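PDB 4Y2F: sensor protein KdpD from Escherichia coli, which acts as a potassium-sensing histidine kinase that probably autophosphorylates and signals to a response regulator, its GAF domain perhaps having a regulatory role. Local coordinates for residues 45-50 / 64-69; 55-60 / 101-106; 90-95 / 123-128. One frame throughout, in Å; residues are numbered along the deposited sequence.

Contact 1 (45-50 / 64-69); sequences NGKLQP and IAQWSF
The side-chain amide of Q66 reaches from helix 62-71 to the backbone of G46 and L48 and is gripped at both ends. Q66 NE2 donates to G46 O at 2.8 Å, a bent bond whose acceptor lies 21° out of the amide plane. Q66 OE1 accepts from L48 N at 3.1 Å. This bond is straighter, and the donor lies in the carbonyl plane, on a lone pair. The Q66 chain starts with CG anti to the backbone N (chi1 -168°) and then bends at chi2, which puts CD beside the turn. Two bonds to the backbone fix the rotation of the amide. A third, from NE2 to D70 OD1, holds it from within the same helix.

K47 crosses Q66 at about a right angle, its CD 3.6 Å from Q66 OE1. The bend at chi2 (-59°) brings CD to the amide.

L48 sets out toward the helix from its backbone, and its two methyls divide the work. L48 CD1 lies 3.6 Å from A65 O and 3.9 Å from F69 CB. L48 CD2 sits over one face of the F69 ring, offset toward the rim, in a CH-pi contact 4.1 Å from the ring centroid. L101 of strand 97-106 backs both L48 and A65.

G46 has a positive phi at which a side chain would jam against the preceding carbonyl. The chemistry implies a division: the Q66 amide pairs with the backbone of 46-48, while L48 packs on A65 and F69.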
loop_
_atom_site.group_PDB
_atom_site.type_symbol
_atom_site.label_atom_id
_atom_site.label_comp_id
_atom_site.label_asym_id
_atom_site.label_seq_id
_atom_site.Cartn_x
_atom_site.Cartn_y
_atom_site.Cartn_z
ATOM N N ASN A 45 25.914 -5.836 -2.160
ATOM C CA ASN A 45 26.552 -5.729 -0.858
ATOM C C ASN A 45 25.697 -4.990 0.163
ATOM O O ASN A 45 26.126 -4.833 1.311
ATOM C CB ASN A 45 27.899 -5.012 -1.006
ATOM C CG ASN A 45 28.728 -5.555 -2.159
ATOM O OD1 ASN A 45 28.750 -6.760 -2.411
ATOM N ND2 ASN A 45 29.411 -4.662 -2.868
ATOM N N GLY A 46 24.503 -4.547 -0.218
ATOM C CA GLY A 46 23.707 -3.713 0.655
ATOM C C GLY A 46 24.062 -2.244 0.632
ATOM O O GLY A 46 23.572 -1.494 1.484
ATOM N N LYS A 47 24.902 -1.806 -0.305
ATOM C CA LYS A 47 25.265 -0.399 -0.427
ATOM C C LYS A 47 24.367 0.293 -1.444
ATOM O O LYS A 47 24.099 -0.242 -2.524
ATOM C CB LYS A 47 26.732 -0.248 -0.835
ATOM C CG LYS A 47 27.726 -0.728 0.212
ATOM C CD LYS A 47 27.577 0.026 1.525
ATOM C CE LYS A 47 28.424 -0.612 2.607
ATOM N NZ LYS A 47 28.135 -2.072 2.720
ATOM N N LEU A 48 23.914 1.493 -1.097
ATOM C CA LEU A 48 22.878 2.174 -1.862
ATOM C C LEU A 48 23.419 2.723 -3.175
ATOM O O LEU A 48 24.546 3.221 -3.243
ATOM C CB LEU A 48 22.305 3.323 -1.040
ATOM C CG LEU A 48 21.513 2.882 0.185
ATOM C CD1 LEU A 48 21.185 4.107 1.006
ATOM C CD2 LEU A 48 20.226 2.162 -0.235
ATOM N N GLN A 49 22.594 2.650 -4.216
ATOM C CA GLN A 49 22.932 3.202 -5.516
ATOM C C GLN A 49 21.712 3.908 -6.089
ATOM O O GLN A 49 20.578 3.464 -5.878
ATOM C CB GLN A 49 23.397 2.109 -6.490
ATOM C CG GLN A 49 24.483 1.192 -5.945
ATOM C CD GLN A 49 25.838 1.872 -5.794
ATOM O OE1 GLN A 49 26.032 3.009 -6.231
ATOM N NE2 GLN A 49 26.785 1.172 -5.175
ATOM N N PRO A 50 21.912 5.008 -6.827
ATOM C CA PRO A 50 23.222 5.589 -7.164
ATOM C C PRO A 50 23.894 6.371 -6.024
ATOM O O PRO A 50 23.245 6.723 -5.036
ATOM C CB PRO A 50 22.895 6.524 -8.334
ATOM C CG PRO A 50 21.464 6.879 -8.156
ATOM C CD PRO A 50 20.802 5.684 -7.528
ATOM N N ILE A 64 25.030 9.020 5.821
ATOM C CA ILE A 64 23.796 9.147 6.586
ATOM C C ILE A 64 22.645 8.455 5.863
ATOM O O ILE A 64 21.801 7.801 6.492
ATOM C CB ILE A 64 23.504 10.624 6.915
ATOM C CG1 ILE A 64 24.679 11.226 7.698
ATOM C CG2 ILE A 64 22.197 10.760 7.679
ATOM C CD1 ILE A 64 24.918 10.557 9.036
ATOM N N ALA A 65 22.620 8.548 4.527
ATOM C CA ALA A 65 21.663 7.757 3.757
ATOM C C ALA A 65 21.845 6.269 4.037
ATOM O O ALA A 65 20.872 5.550 4.305
ATOM C CB ALA A 65 21.819 8.062 2.270
ATOM N N GLN A 66 23.094 5.789 4.003
ATOM C CA GLN A 66 23.338 4.390 4.332
ATOM C C GLN A 66 22.866 4.065 5.748
ATOM O O GLN A 66 22.299 2.989 5.985
ATOM C CB GLN A 66 24.823 4.048 4.152
ATOM C CG GLN A 66 25.132 2.550 4.180
ATOM C CD GLN A 66 24.579 1.801 2.977
ATOM O OE1 GLN A 66 24.771 2.210 1.829
ATOM N NE2 GLN A 66 23.887 0.691 3.239
ATOM N N TRP A 67 23.095 4.978 6.703
ATOM C CA TRP A 67 22.629 4.784 8.078
ATOM C C TRP A 67 21.113 4.625 8.130
ATOM O O TRP A 67 20.588 3.745 8.826
ATOM C CB TRP A 67 23.057 5.971 8.946
ATOM C CG TRP A 67 22.502 5.943 10.371
ATOM C CD1 TRP A 67 23.091 5.381 11.469
ATOM C CD2 TRP A 67 21.271 6.522 10.835
ATOM N NE1 TRP A 67 22.304 5.566 12.581
ATOM C CE2 TRP A 67 21.176 6.255 12.218
ATOM C CE3 TRP A 67 20.231 7.222 10.212
ATOM C CZ2 TRP A 67 20.087 6.666 12.988
ATOM C CZ3 TRP A 67 19.148 7.631 10.984
ATOM C CH2 TRP A 67 19.090 7.359 12.355
ATOM N N SER A 68 20.391 5.489 7.408
ATOM C CA SER A 68 18.937 5.416 7.378
ATOM C C SER A 68 18.466 4.071 6.833
ATOM O O SER A 68 17.526 3.466 7.375
ATOM C CB SER A 68 18.421 6.577 6.526
ATOM O OG SER A 68 17.017 6.522 6.317
ATOM N N PHE A 69 19.097 3.598 5.754
ATOM C CA PHE A 69 18.736 2.310 5.170
ATOM C C PHE A 69 19.065 1.163 6.115
ATOM O O PHE A 69 18.269 0.231 6.288
ATOM C CB PHE A 69 19.467 2.124 3.838
ATOM C CG PHE A 69 19.300 0.753 3.239
ATOM C CD1 PHE A 69 18.136 0.420 2.567
ATOM C CD2 PHE A 69 20.298 -0.205 3.360
ATOM C CE1 PHE A 69 17.969 -0.836 2.022
ATOM C CE2 PHE A 69 20.142 -1.470 2.815
ATOM C CZ PHE A 69 18.975 -1.791 2.149
#

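Contact 2 (55-60 / 101-106); sequences QGMTPW and LVVVEP
The carboxylate of E105 takes two bonds from T58, one on each oxygen. T58 N donates to E105 OE1 at 2.7 Å, nearly straight, and meets its syn lone pair. T58 OG1 donates to E105 OE2 at 2.6 Å, also from the syn side but 32° out of the carboxylate plane. With CG anti to the backbone N (chi1 -171°) and the rest extended, the E105 chain carries its carboxylate out from the strand to T58, which crosses it at about a right angle. Two waters complete the grip. One bridges G56 O and E105 OE2, the other T58 O and E105 OE1, where it donates at 2.8 Å to each. Four donors thus surround the carboxylate, which would favour its charged form.

M57 slides past E105 in the opposite direction, its CB 3.6 Å from E105 OE1. Its chain bends at chi3 (85°), and CE comes to rest 3.6 Å from V103 O and 3.9 Å from V103 CG1. W60 meets the same valine from further along the loop. V103 CG2 lies over the face of the five-membered ring in a CH-pi contact, 4.1 Å from its centroid, while CG1 approaches CE3.

The loop 55-60 lies over a face of the antiparallel sheet, whose strand 97-106 is flanked by strands 35-42 and 88-94. W60 also touches Q38 and L40 of strand 35-42 and A65 of helix 62-71, and M57 touches R36.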
loop_
_atom_site.group_PDB
_atom_site.type_symbol
_atom_site.label_atom_id
_atom_site.label_comp_id
_atom_site.label_asym_id
_atom_site.label_seq_id
_atom_site.Cartn_x
_atom_site.Cartn_y
_atom_site.Cartn_z
ATOM N N GLN A 55 20.963 16.407 -11.208
ATOM C CA GLN A 55 20.902 17.855 -11.361
ATOM C C GLN A 55 19.598 18.376 -10.778
ATOM O O GLN A 55 18.530 17.790 -10.976
ATOM C CB GLN A 55 20.999 18.227 -12.845
ATOM C CG GLN A 55 20.357 19.564 -13.223
ATOM C CD GLN A 55 21.171 20.767 -12.778
ATOM O OE1 GLN A 55 22.388 20.682 -12.603
ATOM N NE2 GLN A 55 20.496 21.899 -12.593
ATOM N N GLY A 56 19.692 19.468 -10.027
ATOM C CA GLY A 56 18.544 20.060 -9.384
ATOM C C GLY A 56 18.364 19.683 -7.925
ATOM O O GLY A 56 17.631 20.377 -7.217
ATOM N N MET A 57 18.987 18.599 -7.461
ATOM C CA MET A 57 18.966 18.251 -6.047
ATOM C C MET A 57 20.258 18.661 -5.350
ATOM O O MET A 57 21.351 18.564 -5.914
ATOM C CB MET A 57 18.746 16.751 -5.828
ATOM C CG MET A 57 17.317 16.343 -6.128
ATOM S SD MET A 57 16.989 14.599 -5.825
ATOM C CE MET A 57 16.614 14.610 -4.069
ATOM N N THR A 58 20.122 19.086 -4.109
ATOM C CA THR A 58 21.296 19.376 -3.304
ATOM C C THR A 58 21.930 18.051 -2.885
ATOM O O THR A 58 21.224 17.074 -2.631
ATOM C CB THR A 58 20.890 20.168 -2.057
ATOM O OG1 THR A 58 19.945 21.181 -2.413
ATOM C CG2 THR A 58 22.102 20.855 -1.450
ATOM N N PRO A 59 23.262 17.972 -2.827
ATOM C CA PRO A 59 23.894 16.711 -2.414
ATOM C C PRO A 59 23.564 16.366 -0.969
ATOM O O PRO A 59 23.618 17.222 -0.083
ATOM C CB PRO A 59 25.394 16.988 -2.566
ATOM C CG PRO A 59 25.504 18.167 -3.427
ATOM C CD PRO A 59 24.233 18.954 -3.336
ATOM N N TRP A 60 23.246 15.102 -0.737
ATOM C CA TRP A 60 23.014 14.585 0.605
ATOM C C TRP A 60 24.229 13.788 1.052
ATOM O O TRP A 60 25.130 13.482 0.267
ATOM C CB TRP A 60 21.764 13.705 0.654
ATOM C CG TRP A 60 21.826 12.562 -0.285
ATOM C CD1 TRP A 60 22.372 11.330 -0.055
ATOM C CD2 TRP A 60 21.335 12.541 -1.621
ATOM N NE1 TRP A 60 22.243 10.542 -1.170
ATOM C CE2 TRP A 60 21.610 11.264 -2.149
ATOM C CE3 TRP A 60 20.678 13.475 -2.427
ATOM C CZ2 TRP A 60 21.255 10.895 -3.445
ATOM C CZ3 TRP A 60 20.308 13.101 -3.709
ATOM C CH2 TRP A 60 20.602 11.823 -4.207
ATOM N N LEU A 101 15.561 3.596 -0.153
ATOM C CA LEU A 101 15.329 4.896 0.459
ATOM C C LEU A 101 14.810 5.834 -0.611
ATOM O O LEU A 101 15.033 5.630 -1.809
ATOM C CB LEU A 101 16.623 5.554 0.934
ATOM C CG LEU A 101 17.492 4.941 2.006
ATOM C CD1 LEU A 101 18.615 5.928 2.207
ATOM C CD2 LEU A 101 16.716 4.759 3.293
ATOM N N VAL A 102 14.108 6.877 -0.175
ATOM C CA VAL A 102 13.844 8.005 -1.057
ATOM C C VAL A 102 14.341 9.274 -0.370
ATOM O O VAL A 102 14.100 9.484 0.829
ATOM C CB VAL A 102 12.370 8.077 -1.505
ATOM C CG1 VAL A 102 11.433 8.290 -0.315
ATOM C CG2 VAL A 102 12.175 9.144 -2.588
ATOM N N VAL A 103 15.092 10.072 -1.109
ATOM C CA VAL A 103 15.490 11.406 -0.673
ATOM C C VAL A 103 14.512 12.372 -1.330
ATOM O O VAL A 103 14.320 12.329 -2.555
ATOM C CB VAL A 103 16.936 11.722 -1.084
ATOM C CG1 VAL A 103 17.325 13.111 -0.571
ATOM C CG2 VAL A 103 17.893 10.667 -0.529
ATOM N N VAL A 104 13.858 13.206 -0.520
ATOM C CA VAL A 104 12.827 14.134 -0.996
ATOM C C VAL A 104 13.265 15.556 -0.661
ATOM O O VAL A 104 13.390 15.897 0.524
ATOM C CB VAL A 104 11.460 13.833 -0.362
ATOM C CG1 VAL A 104 10.413 14.770 -0.909
ATOM C CG2 VAL A 104 11.056 12.372 -0.608
ATOM N N GLU A 105 13.447 16.381 -1.691
ATOM C CA GLU A 105 13.841 17.778 -1.515
ATOM C C GLU A 105 12.740 18.676 -2.063
ATOM O O GLU A 105 12.627 18.833 -3.286
ATOM C CB GLU A 105 15.161 18.058 -2.229
ATOM C CG GLU A 105 15.684 19.433 -1.871
ATOM C CD GLU A 105 16.978 19.768 -2.574
ATOM O OE1 GLU A 105 17.566 18.877 -3.230
ATOM O OE2 GLU A 105 17.401 20.945 -2.485
ATOM N N PRO A 106 11.917 19.281 -1.209
ATOM C CA PRO A 106 10.776 20.059 -1.707
ATOM C C PRO A 106 11.180 21.464 -2.118
ATOM O O PRO A 106 12.147 22.037 -1.614
ATOM C CB PRO A 106 9.869 20.125 -0.475
ATOM C CG PRO A 106 10.823 20.158 0.680
ATOM C CD PRO A 106 11.958 19.236 0.268
HETATM O O HOH W 1 18.091 21.974 -5.120
HETATM O O HOH W 2 18.567 16.608 -1.937
#

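Contact 3 (90-95 / 123-128); sequences LPLKSG and TFTLLV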
loop_
_atom_site.group_PDB
_atom_site.type_symbol
_atom_site.label_atom_id
_atom_site.label_comp_id
_atom_site.label_asym_id
_atom_site.label_seq_id
_atom_site.Cartn_x
_atom_site.Cartn_y
_atom_site.Cartn_z
ATOM N N LEU A 90 14.090 9.094 3.681
ATOM C CA LEU A 90 12.981 8.259 4.157
ATOM C C LEU A 90 13.187 6.799 3.779
ATOM O O LEU A 90 13.338 6.480 2.584
ATOM C CB LEU A 90 11.646 8.764 3.600
ATOM C CG LEU A 90 11.349 10.210 3.995
ATOM C CD1 LEU A 90 10.103 10.668 3.273
ATOM C CD2 LEU A 90 11.176 10.353 5.499
ATOM N N PRO A 91 13.177 5.882 4.732
ATOM C CA PRO A 91 13.252 4.463 4.366
ATOM C C PRO A 91 11.977 3.983 3.689
ATOM O O PRO A 91 10.862 4.372 4.048
ATOM C CB PRO A 91 13.468 3.762 5.708
ATOM C CG PRO A 91 12.909 4.704 6.724
ATOM C CD PRO A 91 13.172 6.093 6.187
ATOM N N LEU A 92 12.161 3.148 2.668
ATOM C CA LEU A 92 11.045 2.484 1.993
ATOM C C LEU A 92 10.863 1.132 2.667
ATOM O O LEU A 92 11.521 0.150 2.309
ATOM C CB LEU A 92 11.353 2.332 0.510
ATOM C CG LEU A 92 11.697 3.670 -0.142
ATOM C CD1 LEU A 92 12.200 3.471 -1.563
ATOM C CD2 LEU A 92 10.489 4.616 -0.128
ATOM N N LYS A 93 9.966 1.070 3.648
ATOM C CA LYS A 93 9.856 -0.085 4.520
ATOM C C LYS A 93 8.537 -0.806 4.311
ATOM O O LYS A 93 7.485 -0.175 4.157
ATOM C CB LYS A 93 9.908 0.321 5.991
ATOM C CG LYS A 93 11.121 1.095 6.393
ATOM C CD LYS A 93 11.087 1.405 7.881
ATOM C CE LYS A 93 11.305 0.164 8.720
ATOM N NZ LYS A 93 11.603 0.516 10.149
ATOM N N SER A 94 8.598 -2.127 4.319
ATOM C CA SER A 94 7.404 -2.950 4.422
ATOM C C SER A 94 7.604 -3.829 5.644
ATOM O O SER A 94 8.517 -4.663 5.671
ATOM C CB SER A 94 7.200 -3.786 3.168
ATOM O OG SER A 94 6.077 -4.626 3.338
ATOM N N GLY A 95 6.770 -3.628 6.659
ATOM C CA GLY A 95 7.027 -4.276 7.930
ATOM C C GLY A 95 8.302 -3.720 8.532
ATOM O O GLY A 95 8.544 -2.506 8.525
ATOM N N THR A 123 2.290 7.094 3.431
ATOM C CA THR A 123 1.512 6.111 2.692
ATOM C C THR A 123 2.132 5.859 1.327
ATOM O O THR A 123 2.204 4.710 0.874
ATOM C CB THR A 123 0.072 6.589 2.546
ATOM O OG1 THR A 123 -0.477 6.859 3.846
ATOM C CG2 THR A 123 -0.772 5.518 1.883
ATOM N N PHE A 124 2.619 6.917 0.668
ATOM C CA PHE A 124 3.314 6.727 -0.603
ATOM C C PHE A 124 4.519 5.802 -0.441
ATOM O O PHE A 124 4.697 4.861 -1.229
ATOM C CB PHE A 124 3.739 8.081 -1.184
ATOM C CG PHE A 124 2.692 8.735 -2.035
ATOM C CD1 PHE A 124 1.517 9.213 -1.474
ATOM C CD2 PHE A 124 2.883 8.883 -3.402
ATOM C CE1 PHE A 124 0.546 9.815 -2.266
ATOM C CE2 PHE A 124 1.924 9.488 -4.195
ATOM C CZ PHE A 124 0.751 9.941 -3.632
ATOM N N THR A 125 5.362 6.040 0.571
ATOM C CA THR A 125 6.549 5.201 0.722
ATOM C C THR A 125 6.186 3.755 1.035
ATOM O O THR A 125 6.925 2.838 0.659
ATOM C CB THR A 125 7.506 5.753 1.783
ATOM O OG1 THR A 125 6.901 5.703 3.082
ATOM C CG2 THR A 125 7.921 7.187 1.458
ATOM N N LEU A 126 5.047 3.528 1.693
ATOM C CA LEU A 126 4.614 2.161 1.955
ATOM C C LEU A 126 4.245 1.449 0.658
ATOM O O LEU A 126 4.604 0.281 0.460
ATOM C CB LEU A 126 3.431 2.184 2.915
ATOM C CG LEU A 126 2.761 0.867 3.266
ATOM C CD1 LEU A 126 3.793 -0.131 3.794
ATOM C CD2 LEU A 126 1.713 1.148 4.311
ATOM N N LEU A 127 3.557 2.142 -0.249
ATOM C CA LEU A 127 3.206 1.528 -1.528
ATOM C C LEU A 127 4.448 1.271 -2.374
ATOM O O LEU A 127 4.574 0.209 -3.001
ATOM C CB LEU A 127 2.219 2.421 -2.274
ATOM C CG LEU A 127 0.809 2.544 -1.722
ATOM C CD1 LEU A 127 -0.007 3.141 -2.826
ATOM C CD2 LEU A 127 0.235 1.194 -1.345
ATOM N N VAL A 128 5.402 2.210 -2.381
ATOM C CA VAL A 128 6.653 1.986 -3.094
ATOM C C VAL A 128 7.394 0.784 -2.518
ATOM O O VAL A 128 7.903 -0.069 -3.256
ATOM C CB VAL A 128 7.516 3.259 -3.074
ATOM C CG1 VAL A 128 8.886 2.959 -3.663
ATOM C CG2 VAL A 128 6.809 4.375 -3.840
HETATM O O HOH W 3 7.974 3.235 4.334
#
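Strand 88-94 of the antiparallel GAF sheet packs here on the long helix 115-142, and L92 and T125 meet at the closest pair of CA atoms. The axes of the short segments approach to 6.6 Å at an angle of 58°. L92 crosses T125 at about a right angle, and its CD2 lies 3.7 Å from T125 CB. The other methyl, CD1, turns to V128 CG1 at 4.0 Å.

In the GAF fold helices pack on a face of a central antiparallel sheet, and this contact joins the two layers. L92 also touches A129 and L132 further along the helix. F124 and L127 contact L5 of helix 4-13. L126 and L127 pack against L127 and L126 of the second subunit, which makes the helix part of the dimer interface.

T125 OG1 stands between the backbone N and the carbonyl carbon (chi1 66°) and bonds to E122 O. It also receives a bond from a water at 3.0 Å. That water donates to P91 O at 3.1 Å and accepts from K93 N at 3.0 Å, so it bridges strand and helix. Beyond it, L126 CD1 reaches K93 O at 3.7 Å, while K93 NZ bonds to G72 O.

In the fold
All three contacts reach the same antiparallel sheet, and all are partly buried. Contacts 1 and 2 each have one exposed touching residue; contact 3 has none. L101 of contact 2's strand 97-106 packs on L48, A65 and S68 of contact 1. Contacts 2 and 3 meet between neighbouring strands 97-106 and 88-94, where V102 O and L90 N are probably hydrogen-bonded, and they lie on opposite sides of the chain's centre. Contact 3 is nearest that centre and is mostly apolar with one bridging water. It alone touches the second subunit. Contacts 1 and 2 add direct polar bonds to their packing: the amide of contact 1 bonds backbone atoms, the carboxylate of contact 2 a backbone N-H and a hydroxyl.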